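Local coordinates for CBS domain protein (Bacillus anthracis, PDB 3LQN), which is of unknown function but carries a pair of CBS domains, modules that in related proteins often bind adenosine nucleotides and act as regulatory sensors, at residues 106-110 with 137-141; 97-102 with 118-124. The contacts are given in a common frame with arbitrary orientation. Where two conformers were deposited one is given. Numbering follows the deposited sequence.

Contact 1 (106-110 with 137-141); sequences FAKAL and ILKLL. With SO4 (sulfate ion), chain G.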
loop_
_atom_site.group_PDB
_atom_site.type_symbol
_atom_site.label_atom_id
_atom_site.label_comp_id
_atom_site.label_asym_id
_atom_site.label_seq_id
_atom_site.Cartn_x
_atom_site.Cartn_y
_atom_site.Cartn_z
ATOM N N PHE A 106 -14.543 7.293 -14.763
ATOM C CA PHE A 106 -13.566 7.826 -13.825
ATOM C C PHE A 106 -14.213 8.069 -12.445
ATOM O O PHE A 106 -13.647 7.752 -11.411
ATOM C CB PHE A 106 -12.958 9.118 -14.359
ATOM C CG PHE A 106 -12.053 9.779 -13.365
ATOM C CD1 PHE A 106 -10.733 9.388 -13.259
ATOM C CD2 PHE A 106 -12.548 10.735 -12.485
ATOM C CE1 PHE A 106 -9.911 9.963 -12.323
ATOM C CE2 PHE A 106 -11.731 11.326 -11.554
ATOM C CZ PHE A 106 -10.407 10.939 -11.467
ATOM N N ALA A 107 -15.419 8.617 -12.449
ATOM C CA ALA A 107 -16.162 8.844 -11.229
ATOM C C ALA A 107 -16.293 7.571 -10.388
ATOM O O ALA A 107 -16.135 7.603 -9.164
ATOM C CB ALA A 107 -17.543 9.384 -11.568
ATOM N N LYS A 108 -16.616 6.468 -11.048
ATOM C CA LYS A 108 -16.831 5.202 -10.355
ATOM C C LYS A 108 -15.528 4.682 -9.749
ATOM O O LYS A 108 -15.503 4.168 -8.611
ATOM C CB LYS A 108 -17.428 4.191 -11.319
ATOM C CG LYS A 108 -17.809 2.856 -10.690
ATOM C CD LYS A 108 -18.684 2.069 -11.651
ATOM C CE LYS A 108 -19.327 0.860 -10.986
ATOM N NZ LYS A 108 -20.516 0.386 -11.770
ATOM N N ALA A 109 -14.438 4.852 -10.487
ATOM C CA ALA A 109 -13.118 4.425 -10.001
ATOM C C ALA A 109 -12.653 5.285 -8.843
ATOM O O ALA A 109 -12.208 4.769 -7.829
ATOM C CB ALA A 109 -12.083 4.465 -11.118
ATOM N N LEU A 110 -12.722 6.613 -9.014
ATOM C CA LEU A 110 -12.331 7.518 -7.928
ATOM C C LEU A 110 -13.016 7.147 -6.623
ATOM O O LEU A 110 -12.376 7.026 -5.585
ATOM C CB LEU A 110 -12.690 8.959 -8.271
ATOM C CG LEU A 110 -12.630 9.947 -7.086
ATOM C CD1 LEU A 110 -11.228 10.063 -6.545
ATOM C CD2 LEU A 110 -13.115 11.266 -7.589
ATOM N N ILE A 137 -5.452 7.674 -10.278
ATOM C CA ILE A 137 -6.529 8.621 -9.978
ATOM C C ILE A 137 -6.017 9.971 -9.434
ATOM O O ILE A 137 -6.512 11.058 -9.800
ATOM C CB ILE A 137 -7.587 7.989 -9.047
ATOM C CG1 ILE A 137 -8.540 7.115 -9.865
ATOM C CG2 ILE A 137 -8.423 9.063 -8.409
ATOM C CD1 ILE A 137 -8.045 5.756 -10.160
ATOM N N LEU A 138 -4.994 9.902 -8.595
ATOM C CA LEU A 138 -4.465 11.083 -7.927
ATOM C C LEU A 138 -3.645 11.916 -8.894
ATOM O O LEU A 138 -3.631 13.136 -8.817
ATOM C CB LEU A 138 -3.612 10.692 -6.711
ATOM C CG LEU A 138 -4.367 10.224 -5.466
ATOM C CD1 LEU A 138 -3.476 9.301 -4.582
ATOM C CD2 LEU A 138 -4.904 11.374 -4.660
ATOM N N LYS A 139 -2.971 11.247 -9.813
ATOM C CA LYS A 139 -2.093 11.949 -10.723
ATOM C C LYS A 139 -2.992 12.795 -11.631
ATOM O O LYS A 139 -2.720 13.964 -11.888
ATOM C CB LYS A 139 -1.250 10.927 -11.479
ATOM C CG LYS A 139 -0.177 11.507 -12.357
ATOM C CD LYS A 139 0.459 10.430 -13.206
ATOM C CE LYS A 139 0.467 10.847 -14.674
ATOM N NZ LYS A 139 0.690 9.693 -15.591
ATOM N N LEU A 140 -4.100 12.201 -12.061
ATOM C CA LEU A 140 -5.091 12.896 -12.851
ATOM C C LEU A 140 -5.747 14.052 -12.086
ATOM O O LEU A 140 -5.959 15.111 -12.651
ATOM C CB LEU A 140 -6.147 11.907 -13.346
ATOM C CG LEU A 140 -7.143 12.507 -14.325
ATOM C CD1 LEU A 140 -6.401 13.255 -15.402
ATOM C CD2 LEU A 140 -7.991 11.415 -14.932
ATOM N N LEU A 141 -6.057 13.827 -10.814
ATOM C CA LEU A 141 -6.725 14.835 -9.998
ATOM C C LEU A 141 -5.781 15.986 -9.664
ATOM O O LEU A 141 -6.202 17.139 -9.573
ATOM C CB LEU A 141 -7.267 14.210 -8.711
ATOM C CG LEU A 141 -8.493 13.306 -8.861
ATOM C CD1 LEU A 141 -8.953 12.795 -7.505
ATOM C CD2 LEU A 141 -9.619 14.041 -9.572
HETATM S S SO4 G . 3.898 9.383 -14.730
HETATM O O1 SO4 G . 3.087 9.893 -15.831
HETATM O O2 SO4 G . 5.151 8.874 -15.276
HETATM O O3 SO4 G . 4.188 10.464 -13.789
HETATM O O4 SO4 G . 3.184 8.306 -14.044
#

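Contact 2 (97-102 with 118-124); sequences IPVLKL and FICAVNE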
loop_
_atom_site.group_PDB
_atom_site.type_symbol
_atom_site.label_atom_id
_atom_site.label_comp_id
_atom_site.label_asym_id
_atom_site.label_seq_id
_atom_site.Cartn_x
_atom_site.Cartn_y
_atom_site.Cartn_z
ATOM N N ILE A 97 -13.675 -8.786 -3.712
ATOM C CA ILE A 97 -12.748 -7.721 -4.034
ATOM C C ILE A 97 -13.368 -6.747 -5.011
ATOM O O ILE A 97 -14.295 -7.116 -5.746
ATOM C CB ILE A 97 -11.478 -8.262 -4.696
ATOM C CG1 ILE A 97 -11.846 -9.127 -5.903
ATOM C CG2 ILE A 97 -10.620 -9.006 -3.642
ATOM C CD1 ILE A 97 -10.731 -9.332 -6.959
ATOM N N PRO A 98 -12.810 -5.523 -5.048
ATOM C CA PRO A 98 -13.212 -4.443 -5.949
ATOM C C PRO A 98 -12.880 -4.788 -7.416
ATOM O O PRO A 98 -11.718 -5.034 -7.741
ATOM C CB PRO A 98 -12.354 -3.266 -5.449
ATOM C CG PRO A 98 -11.075 -3.939 -4.965
ATOM C CD PRO A 98 -11.636 -5.141 -4.225
ATOM N N VAL A 99 -13.886 -4.794 -8.291
ATOM C CA VAL A 99 -13.658 -5.022 -9.717
ATOM C C VAL A 99 -14.443 -4.042 -10.604
ATOM O O VAL A 99 -15.638 -3.795 -10.396
ATOM C CB VAL A 99 -13.982 -6.487 -10.137
ATOM C CG1 VAL A 99 -13.798 -6.671 -11.640
ATOM C CG2 VAL A 99 -13.078 -7.480 -9.387
ATOM N N LEU A 100 -13.761 -3.483 -11.592
ATOM C CA LEU A 100 -14.406 -2.547 -12.512
ATOM C C LEU A 100 -14.285 -3.115 -13.921
ATOM O O LEU A 100 -13.394 -3.875 -14.196
ATOM C CB LEU A 100 -13.762 -1.173 -12.448
ATOM C CG LEU A 100 -14.060 -0.484 -11.109
ATOM C CD1 LEU A 100 -13.384 0.823 -11.076
ATOM C CD2 LEU A 100 -15.555 -0.286 -10.893
ATOM N N LYS A 101 -15.218 -2.740 -14.786
ATOM C CA LYS A 101 -15.149 -3.081 -16.221
ATOM C C LYS A 101 -14.295 -2.033 -16.937
ATOM O O LYS A 101 -14.140 -0.896 -16.468
ATOM C CB LYS A 101 -16.554 -2.997 -16.822
ATOM C CG LYS A 101 -17.619 -3.807 -16.123
ATOM C CD LYS A 101 -18.640 -4.270 -17.159
ATOM C CE LYS A 101 -17.972 -5.190 -18.176
ATOM N NZ LYS A 101 -18.533 -5.104 -19.568
ATOM N N LEU A 102 -13.762 -2.410 -18.080
ATOM C CA LEU A 102 -12.945 -1.507 -18.876
ATOM C C LEU A 102 -13.643 -0.193 -19.166
ATOM O O LEU A 102 -12.988 0.833 -19.247
ATOM C CB LEU A 102 -12.657 -2.178 -20.227
ATOM C CG LEU A 102 -11.878 -3.474 -20.226
ATOM C CD1 LEU A 102 -12.126 -4.196 -21.554
ATOM C CD2 LEU A 102 -10.398 -3.156 -20.020
ATOM N N PHE A 118 -6.240 -0.856 -4.607
ATOM C CA PHE A 118 -6.300 -1.259 -5.982
ATOM C C PHE A 118 -7.342 -2.263 -6.386
ATOM O O PHE A 118 -7.808 -3.147 -5.644
ATOM C CB PHE A 118 -4.916 -1.422 -6.645
ATOM C CG PHE A 118 -4.429 -2.839 -6.781
ATOM C CD1 PHE A 118 -5.148 -3.780 -7.525
ATOM C CD2 PHE A 118 -3.204 -3.203 -6.244
ATOM C CE1 PHE A 118 -4.669 -5.089 -7.670
ATOM C CE2 PHE A 118 -2.718 -4.463 -6.407
ATOM C CZ PHE A 118 -3.455 -5.422 -7.132
ATOM N N ILE A 119 -7.708 -2.061 -7.627
ATOM C CA ILE A 119 -8.949 -2.545 -8.123
ATOM C C ILE A 119 -8.596 -3.241 -9.403
ATOM O O ILE A 119 -7.813 -2.726 -10.209
ATOM C CB ILE A 119 -9.826 -1.365 -8.443
ATOM C CG1 ILE A 119 -10.194 -0.619 -7.147
ATOM C CG2 ILE A 119 -11.068 -1.807 -9.253
ATOM C CD1 ILE A 119 -10.523 0.879 -7.392
ATOM N N CYS A 120 -9.204 -4.396 -9.595
ATOM C CA CYS A 120 -8.959 -5.149 -10.782
ATOM C C CYS A 120 -9.991 -4.762 -11.819
ATOM O O CYS A 120 -11.156 -4.589 -11.501
ATOM C CB CYS A 120 -9.100 -6.647 -10.468
ATOM S SG CYS A 120 -7.786 -7.294 -9.367
ATOM N N ALA A 121 -9.531 -4.685 -13.059
ATOM C CA ALA A 121 -10.348 -4.444 -14.217
ATOM C C ALA A 121 -10.550 -5.771 -14.909
ATOM O O ALA A 121 -9.602 -6.504 -15.084
ATOM C CB ALA A 121 -9.634 -3.506 -15.137
ATOM N N VAL A 122 -11.785 -6.052 -15.338
ATOM C CA VAL A 122 -12.081 -7.256 -16.096
ATOM C C VAL A 122 -12.890 -6.850 -17.331
ATOM O O VAL A 122 -13.441 -5.746 -17.381
ATOM C CB VAL A 122 -12.887 -8.242 -15.266
ATOM C CG1 VAL A 122 -12.054 -8.717 -14.024
ATOM C CG2 VAL A 122 -14.183 -7.611 -14.840
ATOM N N ASN A 123 -12.906 -7.707 -18.337
ATOM C CA ASN A 123 -13.783 -7.452 -19.487
ATOM C C ASN A 123 -15.139 -8.075 -19.270
ATOM O O ASN A 123 -15.402 -8.641 -18.209
ATOM C CB ASN A 123 -13.144 -7.779 -20.852
ATOM C CG ASN A 123 -13.059 -9.276 -21.154
ATOM O OD1 ASN A 123 -13.506 -10.117 -20.377
ATOM N ND2 ASN A 123 -12.470 -9.604 -22.301
ATOM N N GLU A 124 -16.011 -7.922 -20.257
ATOM C CA GLU A 124 -17.342 -8.505 -20.219
ATOM C C GLU A 124 -17.321 -9.908 -19.595
ATOM O O GLU A 124 -18.090 -10.196 -18.677
ATOM C CB GLU A 124 -17.933 -8.532 -21.645
ATOM C CG GLU A 124 -16.942 -9.028 -22.723
ATOM C CD GLU A 124 -17.408 -8.818 -24.168
ATOM O OE1 GLU A 124 -18.615 -8.584 -24.394
ATOM O OE2 GLU A 124 -16.556 -8.895 -25.081
HETATM O O HOH W 1 -9.506 -5.899 -6.869
#

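Contact 1 (106-110 with 137-141)
The t rotamer of F106 (chi1 174°) carries its ring toward helix segment 137-141, whose direction differs by 120° from that of 106-110. CE1 of F106 lies 3.5 Å from CD2 of L140, while its CZ meets CD2 of L141 at 3.7 Å, near the ring plane and so at the edge. L110, one turn on, has a CA-to-CB bond directed sideways, yet its t,p conformation brings CD1 to 3.7 Å from CD1 of L141. I137 (m) directs CG1 to F106 CE1 (4.0 Å) and CG2 to L110 CD1 (3.5 Å), so it sits between those two side chains; its CD1 reaches CB of A109 at 4.3 Å. Every cross-segment contact is apolar. K139 instead extends to a sulfate. The contact pairs helices 106-115 and 134-144 of the second CBS domain, consistent with its beta-alpha-beta-beta-alpha fold. Around them, L20 of helix 17-20 packs on F106, I137 and L140, L132 of strand 128-133 touches A109 and I137, and the second subunit sets its own L138 and L141 against I137 and L141.

Contact 2 (97-102 with 118-124)
Strands 99-101 and 118-122 run parallel, their short axes 4.6 Å apart at closest approach and inclined by 37°. V99 pairs with C120, L100 with A121 and K101 with V122, at CA-CA distances of 4.8, 4.8 and 5.2 Å. Hydrogen bonds alternate in direction along the ladder: C120 N to P98 O (3.2 Å), L100 N to C120 O (2.8 Å), V122 N to L100 O (2.9 Å), then a weak one from L102 N to V122 O (3.4 Å, 133° at the hydrogen). At the P98 end a water donates to P98 O at 2.5 Å and weakly to F118 O at 3.5 Å. This is the strand pair of a beta-alpha-beta unit, linked by helix 106-115, within the second CBS domain; strand 99-101 is outermost in its sheet within this chain, and 118-122 continues the sheet to the antiparallel strand 128-133. Side chains then divide by face. Beside L100 and A121, I119 adds its CG2 3.8 Å from L100 CG, and M112 of the connecting helix packs on both L100 and I119. The other face carries V99, K101, C120 and V122: V99 CG1 touches V122 CG2 at 3.4 Å, and L60 of strand 60-65 lies against V99 and C120. P98 CB meets I119 CG1 at 3.8 Å. K101 NZ is salt-bridged to E103 and lies 3.7 Å from CA of the poorly ordered E124, while L102 CD1 rests 3.8 Å from N123 CB.

In the fold
The first segment of contact 1 lies on helix 106-115, which connects the two strands of contact 2, so the segments of the two contacts alternate along the chain. Their centres lie 14 Å apart, but the layers touch directly. L100 CD1 is 3.8 Å from A109 CA, L100 CD2 is 3.9 Å from K108 CG, and I119 CD1 is 4.3 Å from A109 O. L132 of strand 128-133 touches both A109 and L100, joining the layers again. Contact 1 faces the second subunit, whereas contact 2 meets strand 60-65, from the first CBS range. The sulfate, hydrogen-bonded to K139 and R135, is probably from the crystallisation liquor and gives no evidence of a functional site by itself.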